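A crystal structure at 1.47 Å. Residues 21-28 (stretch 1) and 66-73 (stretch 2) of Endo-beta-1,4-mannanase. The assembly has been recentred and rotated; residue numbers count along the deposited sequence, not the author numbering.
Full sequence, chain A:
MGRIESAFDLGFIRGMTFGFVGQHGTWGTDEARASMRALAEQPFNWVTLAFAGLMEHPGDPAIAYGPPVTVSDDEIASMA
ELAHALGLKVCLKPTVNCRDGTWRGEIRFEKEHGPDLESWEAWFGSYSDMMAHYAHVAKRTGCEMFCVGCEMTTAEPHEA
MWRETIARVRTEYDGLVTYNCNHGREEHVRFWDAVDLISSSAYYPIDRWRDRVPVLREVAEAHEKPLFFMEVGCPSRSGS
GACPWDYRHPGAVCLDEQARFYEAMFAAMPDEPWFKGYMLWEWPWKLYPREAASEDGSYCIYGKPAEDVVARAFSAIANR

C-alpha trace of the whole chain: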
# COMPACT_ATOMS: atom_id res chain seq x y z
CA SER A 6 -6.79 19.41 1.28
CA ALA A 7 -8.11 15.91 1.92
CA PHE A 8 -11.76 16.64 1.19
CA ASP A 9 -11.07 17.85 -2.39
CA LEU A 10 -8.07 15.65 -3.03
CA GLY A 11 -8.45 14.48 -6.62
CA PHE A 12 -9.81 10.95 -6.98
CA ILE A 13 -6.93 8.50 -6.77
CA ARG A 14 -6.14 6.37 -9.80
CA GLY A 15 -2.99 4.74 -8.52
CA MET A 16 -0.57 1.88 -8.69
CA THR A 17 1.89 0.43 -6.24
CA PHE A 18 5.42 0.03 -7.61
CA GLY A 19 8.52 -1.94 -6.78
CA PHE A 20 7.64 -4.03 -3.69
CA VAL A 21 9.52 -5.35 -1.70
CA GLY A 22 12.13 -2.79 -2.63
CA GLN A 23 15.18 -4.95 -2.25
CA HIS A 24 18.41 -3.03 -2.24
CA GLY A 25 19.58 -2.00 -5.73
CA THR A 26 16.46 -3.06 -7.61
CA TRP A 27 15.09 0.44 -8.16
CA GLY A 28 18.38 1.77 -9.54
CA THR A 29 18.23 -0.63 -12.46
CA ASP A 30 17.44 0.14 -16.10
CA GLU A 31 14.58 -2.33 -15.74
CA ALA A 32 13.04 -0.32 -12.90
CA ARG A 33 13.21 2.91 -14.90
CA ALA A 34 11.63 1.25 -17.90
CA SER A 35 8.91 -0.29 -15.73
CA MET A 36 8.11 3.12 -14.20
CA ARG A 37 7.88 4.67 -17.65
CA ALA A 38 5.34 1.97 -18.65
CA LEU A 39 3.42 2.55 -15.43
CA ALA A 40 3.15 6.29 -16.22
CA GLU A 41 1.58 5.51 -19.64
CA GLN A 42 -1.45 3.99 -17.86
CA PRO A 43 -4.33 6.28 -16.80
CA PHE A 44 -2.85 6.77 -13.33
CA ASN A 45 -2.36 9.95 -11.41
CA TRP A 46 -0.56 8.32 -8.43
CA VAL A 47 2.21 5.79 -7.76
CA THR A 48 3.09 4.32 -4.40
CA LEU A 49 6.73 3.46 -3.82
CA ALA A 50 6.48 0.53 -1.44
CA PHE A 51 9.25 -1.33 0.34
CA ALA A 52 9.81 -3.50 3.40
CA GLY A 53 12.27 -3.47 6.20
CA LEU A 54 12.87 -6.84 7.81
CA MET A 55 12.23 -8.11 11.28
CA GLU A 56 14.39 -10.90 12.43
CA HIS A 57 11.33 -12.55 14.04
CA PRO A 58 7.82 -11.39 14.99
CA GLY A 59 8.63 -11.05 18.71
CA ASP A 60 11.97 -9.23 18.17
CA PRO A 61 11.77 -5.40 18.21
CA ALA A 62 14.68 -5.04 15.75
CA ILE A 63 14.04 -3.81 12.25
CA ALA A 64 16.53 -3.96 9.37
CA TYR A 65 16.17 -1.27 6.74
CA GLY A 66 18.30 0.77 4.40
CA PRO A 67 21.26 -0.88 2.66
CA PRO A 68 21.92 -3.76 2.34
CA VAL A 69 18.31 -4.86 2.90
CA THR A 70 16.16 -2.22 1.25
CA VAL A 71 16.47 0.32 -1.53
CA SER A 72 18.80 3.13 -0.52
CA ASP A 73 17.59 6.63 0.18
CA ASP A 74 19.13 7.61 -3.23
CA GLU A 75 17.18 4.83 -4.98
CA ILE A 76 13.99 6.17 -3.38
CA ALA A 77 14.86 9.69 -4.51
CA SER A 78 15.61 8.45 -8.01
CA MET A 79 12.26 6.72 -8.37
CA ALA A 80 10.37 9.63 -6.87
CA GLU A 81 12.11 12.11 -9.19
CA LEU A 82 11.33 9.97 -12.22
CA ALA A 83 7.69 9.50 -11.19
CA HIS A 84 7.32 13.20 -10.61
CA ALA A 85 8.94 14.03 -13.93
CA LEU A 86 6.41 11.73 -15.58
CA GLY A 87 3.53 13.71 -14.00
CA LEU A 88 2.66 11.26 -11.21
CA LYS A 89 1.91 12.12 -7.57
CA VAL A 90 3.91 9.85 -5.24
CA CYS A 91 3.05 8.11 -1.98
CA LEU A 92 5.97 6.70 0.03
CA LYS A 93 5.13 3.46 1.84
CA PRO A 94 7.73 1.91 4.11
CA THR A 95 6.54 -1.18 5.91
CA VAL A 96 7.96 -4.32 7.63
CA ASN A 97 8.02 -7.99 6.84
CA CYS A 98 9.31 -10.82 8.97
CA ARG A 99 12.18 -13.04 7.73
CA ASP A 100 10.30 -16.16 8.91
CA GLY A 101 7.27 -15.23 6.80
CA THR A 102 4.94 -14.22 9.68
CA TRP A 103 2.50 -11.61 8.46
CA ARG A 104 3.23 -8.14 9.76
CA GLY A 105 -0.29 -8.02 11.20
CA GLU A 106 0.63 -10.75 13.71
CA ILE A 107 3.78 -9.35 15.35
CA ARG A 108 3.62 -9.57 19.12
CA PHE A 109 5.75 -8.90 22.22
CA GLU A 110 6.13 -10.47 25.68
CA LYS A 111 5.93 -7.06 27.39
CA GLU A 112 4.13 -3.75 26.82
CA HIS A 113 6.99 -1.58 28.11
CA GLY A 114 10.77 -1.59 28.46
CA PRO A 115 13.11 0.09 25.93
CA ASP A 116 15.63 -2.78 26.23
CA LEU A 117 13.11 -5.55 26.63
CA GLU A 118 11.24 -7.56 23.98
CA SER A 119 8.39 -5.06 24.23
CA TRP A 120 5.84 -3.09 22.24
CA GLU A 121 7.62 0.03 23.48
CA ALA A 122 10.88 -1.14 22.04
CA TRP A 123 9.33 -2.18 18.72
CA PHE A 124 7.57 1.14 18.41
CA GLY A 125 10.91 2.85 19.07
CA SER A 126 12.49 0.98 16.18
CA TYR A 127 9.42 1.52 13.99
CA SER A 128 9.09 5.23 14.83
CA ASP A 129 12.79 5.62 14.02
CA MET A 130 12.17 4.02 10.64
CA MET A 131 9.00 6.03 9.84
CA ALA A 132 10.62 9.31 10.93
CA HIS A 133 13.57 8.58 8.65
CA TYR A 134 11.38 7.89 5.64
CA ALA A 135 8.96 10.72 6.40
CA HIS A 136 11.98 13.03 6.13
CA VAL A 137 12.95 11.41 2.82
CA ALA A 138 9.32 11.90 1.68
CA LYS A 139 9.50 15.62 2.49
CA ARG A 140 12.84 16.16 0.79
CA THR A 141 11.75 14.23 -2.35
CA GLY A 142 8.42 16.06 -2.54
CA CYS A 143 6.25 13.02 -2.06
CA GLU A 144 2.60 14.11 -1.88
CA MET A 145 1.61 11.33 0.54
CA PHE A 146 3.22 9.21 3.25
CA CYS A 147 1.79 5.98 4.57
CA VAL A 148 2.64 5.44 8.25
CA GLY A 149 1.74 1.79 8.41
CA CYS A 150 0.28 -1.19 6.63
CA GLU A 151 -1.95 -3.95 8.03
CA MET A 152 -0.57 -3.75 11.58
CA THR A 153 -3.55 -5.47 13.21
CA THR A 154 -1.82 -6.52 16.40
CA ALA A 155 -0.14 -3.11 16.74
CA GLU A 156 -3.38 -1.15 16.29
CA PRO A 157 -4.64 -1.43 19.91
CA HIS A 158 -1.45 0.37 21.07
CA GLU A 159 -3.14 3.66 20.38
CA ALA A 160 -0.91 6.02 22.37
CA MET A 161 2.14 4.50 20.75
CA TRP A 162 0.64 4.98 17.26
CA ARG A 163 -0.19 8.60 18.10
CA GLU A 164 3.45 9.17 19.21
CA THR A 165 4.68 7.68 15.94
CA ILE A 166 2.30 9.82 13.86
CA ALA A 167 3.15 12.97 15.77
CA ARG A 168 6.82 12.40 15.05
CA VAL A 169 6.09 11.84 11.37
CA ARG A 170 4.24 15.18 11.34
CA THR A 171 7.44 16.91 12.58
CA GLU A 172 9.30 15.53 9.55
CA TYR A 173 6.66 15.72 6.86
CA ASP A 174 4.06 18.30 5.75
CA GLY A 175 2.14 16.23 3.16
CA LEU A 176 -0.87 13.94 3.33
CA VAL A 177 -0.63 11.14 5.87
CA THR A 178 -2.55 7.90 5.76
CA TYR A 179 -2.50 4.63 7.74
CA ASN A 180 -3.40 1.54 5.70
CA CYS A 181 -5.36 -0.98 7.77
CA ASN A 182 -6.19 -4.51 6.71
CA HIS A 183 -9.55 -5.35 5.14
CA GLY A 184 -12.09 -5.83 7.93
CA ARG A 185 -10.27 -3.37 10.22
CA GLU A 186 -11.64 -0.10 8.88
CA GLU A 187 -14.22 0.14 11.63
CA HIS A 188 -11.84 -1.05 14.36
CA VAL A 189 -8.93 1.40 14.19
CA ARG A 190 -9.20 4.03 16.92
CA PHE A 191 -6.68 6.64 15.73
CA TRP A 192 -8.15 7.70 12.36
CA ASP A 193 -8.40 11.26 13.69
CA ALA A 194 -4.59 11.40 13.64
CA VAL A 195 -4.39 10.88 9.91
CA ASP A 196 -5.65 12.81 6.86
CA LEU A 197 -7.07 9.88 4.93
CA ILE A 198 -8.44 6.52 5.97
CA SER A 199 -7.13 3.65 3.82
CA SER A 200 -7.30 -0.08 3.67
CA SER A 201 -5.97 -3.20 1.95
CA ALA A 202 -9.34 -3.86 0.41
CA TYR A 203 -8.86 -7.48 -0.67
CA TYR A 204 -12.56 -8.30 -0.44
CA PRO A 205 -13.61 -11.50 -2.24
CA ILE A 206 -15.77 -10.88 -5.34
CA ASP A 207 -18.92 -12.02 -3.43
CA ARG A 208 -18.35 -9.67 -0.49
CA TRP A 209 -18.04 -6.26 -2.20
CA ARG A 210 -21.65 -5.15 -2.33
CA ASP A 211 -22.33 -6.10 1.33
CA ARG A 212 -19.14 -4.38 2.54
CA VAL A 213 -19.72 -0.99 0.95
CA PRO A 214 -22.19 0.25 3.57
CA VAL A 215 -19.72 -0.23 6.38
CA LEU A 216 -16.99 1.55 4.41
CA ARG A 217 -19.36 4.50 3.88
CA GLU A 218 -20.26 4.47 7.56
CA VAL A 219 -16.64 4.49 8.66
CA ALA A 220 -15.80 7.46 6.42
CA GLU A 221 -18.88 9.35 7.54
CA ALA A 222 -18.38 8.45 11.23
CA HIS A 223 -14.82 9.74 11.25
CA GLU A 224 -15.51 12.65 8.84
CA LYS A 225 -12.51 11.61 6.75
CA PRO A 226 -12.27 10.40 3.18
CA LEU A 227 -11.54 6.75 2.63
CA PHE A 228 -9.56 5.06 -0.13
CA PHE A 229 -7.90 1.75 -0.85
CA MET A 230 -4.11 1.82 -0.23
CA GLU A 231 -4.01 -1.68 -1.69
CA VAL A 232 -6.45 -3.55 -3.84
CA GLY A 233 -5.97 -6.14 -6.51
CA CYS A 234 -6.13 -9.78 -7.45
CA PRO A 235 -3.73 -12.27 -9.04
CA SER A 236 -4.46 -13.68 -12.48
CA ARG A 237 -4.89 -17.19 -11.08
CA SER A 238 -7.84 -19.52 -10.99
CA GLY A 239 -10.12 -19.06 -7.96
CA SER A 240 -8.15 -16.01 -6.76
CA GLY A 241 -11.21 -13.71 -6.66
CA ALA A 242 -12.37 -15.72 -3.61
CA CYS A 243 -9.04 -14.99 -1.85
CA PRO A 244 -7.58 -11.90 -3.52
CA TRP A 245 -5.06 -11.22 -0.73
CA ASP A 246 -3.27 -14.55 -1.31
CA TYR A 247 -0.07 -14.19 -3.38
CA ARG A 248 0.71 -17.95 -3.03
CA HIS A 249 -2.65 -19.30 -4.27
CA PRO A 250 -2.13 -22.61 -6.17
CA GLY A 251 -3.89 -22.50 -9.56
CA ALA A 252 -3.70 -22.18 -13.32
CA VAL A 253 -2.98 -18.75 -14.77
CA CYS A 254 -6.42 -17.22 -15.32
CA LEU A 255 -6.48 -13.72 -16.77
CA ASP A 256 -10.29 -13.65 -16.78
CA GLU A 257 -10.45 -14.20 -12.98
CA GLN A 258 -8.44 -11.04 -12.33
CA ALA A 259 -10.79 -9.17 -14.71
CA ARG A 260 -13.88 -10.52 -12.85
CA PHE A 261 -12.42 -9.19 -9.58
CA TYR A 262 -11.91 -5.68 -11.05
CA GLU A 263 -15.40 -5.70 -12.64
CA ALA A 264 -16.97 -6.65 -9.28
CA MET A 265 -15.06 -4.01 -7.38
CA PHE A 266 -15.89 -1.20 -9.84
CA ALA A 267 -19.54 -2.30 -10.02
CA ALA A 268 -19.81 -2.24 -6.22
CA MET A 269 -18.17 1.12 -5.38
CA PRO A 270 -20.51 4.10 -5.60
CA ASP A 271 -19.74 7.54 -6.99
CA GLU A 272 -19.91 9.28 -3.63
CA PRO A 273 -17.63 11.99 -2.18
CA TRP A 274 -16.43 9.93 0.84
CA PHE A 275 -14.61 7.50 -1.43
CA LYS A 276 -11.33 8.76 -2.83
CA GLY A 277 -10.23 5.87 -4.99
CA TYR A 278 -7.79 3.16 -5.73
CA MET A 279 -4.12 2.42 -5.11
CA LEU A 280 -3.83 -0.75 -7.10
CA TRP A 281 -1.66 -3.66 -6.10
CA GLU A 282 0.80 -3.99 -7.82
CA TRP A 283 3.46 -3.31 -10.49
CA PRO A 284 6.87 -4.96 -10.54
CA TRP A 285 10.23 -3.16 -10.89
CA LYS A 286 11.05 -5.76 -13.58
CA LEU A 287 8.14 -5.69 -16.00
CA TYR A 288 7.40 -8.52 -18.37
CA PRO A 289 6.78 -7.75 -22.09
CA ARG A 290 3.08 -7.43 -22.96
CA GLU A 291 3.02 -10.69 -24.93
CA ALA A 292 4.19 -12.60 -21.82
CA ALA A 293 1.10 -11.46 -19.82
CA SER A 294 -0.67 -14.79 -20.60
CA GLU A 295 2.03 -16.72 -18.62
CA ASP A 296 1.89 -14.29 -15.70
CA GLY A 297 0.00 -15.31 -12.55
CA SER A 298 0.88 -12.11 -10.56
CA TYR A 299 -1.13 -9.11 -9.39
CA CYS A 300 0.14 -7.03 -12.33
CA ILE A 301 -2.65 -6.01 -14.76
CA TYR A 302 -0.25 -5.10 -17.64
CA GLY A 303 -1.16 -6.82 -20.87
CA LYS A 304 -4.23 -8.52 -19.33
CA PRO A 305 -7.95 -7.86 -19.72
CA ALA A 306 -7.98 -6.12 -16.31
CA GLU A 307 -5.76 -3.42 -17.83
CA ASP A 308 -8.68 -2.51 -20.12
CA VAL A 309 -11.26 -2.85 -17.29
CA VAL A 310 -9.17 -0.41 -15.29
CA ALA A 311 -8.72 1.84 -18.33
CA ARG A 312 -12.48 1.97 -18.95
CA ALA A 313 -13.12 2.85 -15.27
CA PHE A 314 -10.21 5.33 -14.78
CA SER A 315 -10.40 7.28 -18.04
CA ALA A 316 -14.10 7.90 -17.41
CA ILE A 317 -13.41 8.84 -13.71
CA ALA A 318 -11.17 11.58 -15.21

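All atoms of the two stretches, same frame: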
# COMPACT_ATOMS: atom_id res chain seq x y z
N VAL A 21 9.27 -5.78 -3.08
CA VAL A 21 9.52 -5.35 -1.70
C VAL A 21 10.62 -4.31 -1.55
O VAL A 21 11.05 -4.01 -0.43
CB VAL A 21 9.93 -6.57 -0.81
CG1 VAL A 21 8.83 -7.59 -0.79
CG2 VAL A 21 11.25 -7.21 -1.26
N GLY A 22 11.09 -3.78 -2.66
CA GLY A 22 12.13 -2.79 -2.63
C GLY A 22 13.42 -3.30 -2.05
O GLY A 22 14.00 -2.69 -1.14
N GLN A 23 13.89 -4.42 -2.60
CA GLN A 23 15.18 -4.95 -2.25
C GLN A 23 16.24 -4.01 -2.74
O GLN A 23 16.11 -3.39 -3.83
CB GLN A 23 15.41 -6.28 -2.96
CG GLN A 23 14.51 -7.42 -2.59
CD GLN A 23 15.00 -8.70 -3.27
OE1 GLN A 23 15.65 -9.54 -2.65
NE2 GLN A 23 14.74 -8.82 -4.57
N HIS A 24 17.30 -3.90 -1.94
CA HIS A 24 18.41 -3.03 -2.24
C HIS A 24 18.90 -3.19 -3.68
O HIS A 24 19.17 -4.31 -4.14
CB HIS A 24 19.59 -3.37 -1.31
CG HIS A 24 20.75 -2.45 -1.47
ND1 HIS A 24 21.97 -2.85 -1.98
CD2 HIS A 24 20.87 -1.14 -1.16
CE1 HIS A 24 22.79 -1.82 -2.00
NE2 HIS A 24 22.15 -0.77 -1.50
N GLY A 25 19.06 -2.06 -4.35
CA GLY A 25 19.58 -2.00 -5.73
C GLY A 25 18.57 -2.20 -6.84
O GLY A 25 18.85 -1.89 -7.98
N THR A 26 17.39 -2.73 -6.53
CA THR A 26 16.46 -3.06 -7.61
C THR A 26 15.84 -1.85 -8.30
O THR A 26 15.49 -1.91 -9.48
CB THR A 26 15.36 -4.04 -7.16
OG1 THR A 26 14.58 -3.46 -6.10
CG2 THR A 26 15.97 -5.37 -6.68
N TRP A 27 15.69 -0.75 -7.57
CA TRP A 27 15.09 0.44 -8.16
C TRP A 27 16.08 1.33 -8.94
O TRP A 27 15.68 2.19 -9.73
CB TRP A 27 14.41 1.26 -7.07
CG TRP A 27 13.24 0.63 -6.41
CD1 TRP A 27 12.80 -0.66 -6.53
CD2 TRP A 27 12.36 1.27 -5.46
NE1 TRP A 27 11.70 -0.86 -5.73
CE2 TRP A 27 11.41 0.30 -5.07
CE3 TRP A 27 12.28 2.55 -4.90
CZ2 TRP A 27 10.43 0.55 -4.12
CZ3 TRP A 27 11.29 2.81 -3.99
CH2 TRP A 27 10.36 1.82 -3.62
N GLY A 28 17.38 1.08 -8.75
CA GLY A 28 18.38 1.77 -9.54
C GLY A 28 18.70 1.12 -10.88
O GLY A 28 19.53 1.59 -11.60
N GLY A 66 17.18 0.18 5.10
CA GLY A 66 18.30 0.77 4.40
C GLY A 66 19.21 -0.33 3.87
O GLY A 66 18.91 -1.51 4.00
N PRO A 67 20.28 0.06 3.19
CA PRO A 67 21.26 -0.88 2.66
C PRO A 67 21.77 -1.72 3.80
O PRO A 67 21.96 -1.21 4.88
CB PRO A 67 22.35 0.04 2.10
CG PRO A 67 21.62 1.31 1.79
CD PRO A 67 20.69 1.45 2.95
N PRO A 68 22.01 -3.01 3.57
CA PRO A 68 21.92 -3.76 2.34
C PRO A 68 20.56 -4.43 2.09
O PRO A 68 20.42 -5.20 1.12
CB PRO A 68 22.98 -4.85 2.56
CG PRO A 68 22.86 -5.14 3.99
CD PRO A 68 22.58 -3.82 4.66
N VAL A 69 19.59 -4.18 2.95
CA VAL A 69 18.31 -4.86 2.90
C VAL A 69 17.39 -4.20 1.89
O VAL A 69 16.99 -4.82 0.90
CB VAL A 69 17.67 -4.87 4.29
CG1 VAL A 69 16.24 -5.42 4.24
CG2 VAL A 69 18.59 -5.65 5.25
N THR A 70 17.10 -2.92 2.12
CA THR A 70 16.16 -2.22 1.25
C THR A 70 16.87 -1.29 0.25
O THR A 70 18.06 -1.00 0.37
CB THR A 70 15.17 -1.33 2.06
OG1 THR A 70 15.87 -0.18 2.55
CG2 THR A 70 14.60 -2.09 3.19
N VAL A 71 16.07 -0.78 -0.69
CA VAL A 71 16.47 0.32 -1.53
C VAL A 71 17.09 1.43 -0.67
O VAL A 71 16.67 1.68 0.44
CB VAL A 71 15.29 0.89 -2.35
CG1 VAL A 71 14.93 -0.06 -3.46
CG2 VAL A 71 14.07 1.17 -1.48
N SER A 72 18.16 2.02 -1.17
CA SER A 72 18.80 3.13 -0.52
C SER A 72 17.95 4.38 -0.59
O SER A 72 17.04 4.48 -1.42
CB SER A 72 20.14 3.46 -1.18
OG SER A 72 19.95 3.91 -2.49
N ASP A 73 18.28 5.34 0.26
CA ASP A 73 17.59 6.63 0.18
C ASP A 73 17.74 7.23 -1.26
O ASP A 73 16.80 7.84 -1.80
CB ASP A 73 18.17 7.61 1.19
CG ASP A 73 17.86 7.27 2.65
OD1 ASP A 73 17.05 6.33 2.92
OD2 ASP A 73 18.42 7.98 3.55

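Two loops, neither with any regular strand or helix across the contact, are joined by a single beta bridge, Gln23 with Thr70. The bridge rests on two backbone hydrogen bonds: Val71 N donates to Gly22 O at 2.9 Å, and His24 N donates to Val69 O at 3.0 Å. Both are close to straight, with angles at the hydrogen of 151° and 155°. Gly22 O also receives a CA-H...O contact from Thr70 CA at 3.3 Å, so one carbonyl meets two neighbouring groups of the opposing backbone. At the bridge itself the CA-to-CB bonds of Gln23 and Thr70 point away overall, though Thr70 CB still touches stretch 1; the hydrogen bonds of the bridge are made by main-chain atoms.

Val71, a buried residue, packs its side chain against Trp27. In the m rotamer, its CG1 sits over the face of Trp27, 3.5 Å from the centroid of the five-membered ring and 16° off the ring normal, a CH-pi contact. The CA-to-CB bond of Trp27 points toward stretch 2, and a broad flat indole suits a methyl group laid upon it. Trp27 NE1 is hydrogen-bonded just outside the stretch, so the polar edge of the ring is satisfied while its face serves the contact.

Gly22 has positive phi, a conformation that favours glycine, and an ideal CB there would be crowded by Trp27 CZ2 at 3.3 Å. Gly25 also has positive phi, in the type II turn from Gln23 to Thr26. That turn is closed by Thr26 N to Gln23 O at 3.1 Å and reinforced by Thr26 OG1 donating to the same Gln23 O at 2.7 Å, a use of threonine that ties a buried hydroxyl to its own backbone.

On the exposed side, His24 lies across stretch 2 and has about as much area covered as Val71. Pro68 CA lies over one face of its imidazole, and Thr70 O approaches the edge, 3.2 Å from His24 CD2. A flat ring fits here, offering a face to the proline and a carbon edge to a carbonyl.

Stretch 2 is braced from within. Gly66 O accepts from both Val69 N (2.9 Å) and Thr70 N (3.0 Å), folding the segment around the cis peptide before Pro68. The hydroxyl of Thr70, a buried residue, donates to Val71 O, with 2.9 Å between Thr70 OG1 and that oxygen. Ser72 then caps the helix that follows. The rule to take away is economical: two backbone bonds set the register, Val71 packs on the face of Trp27, and His24 covers the exposed side against Pro68 and Thr70.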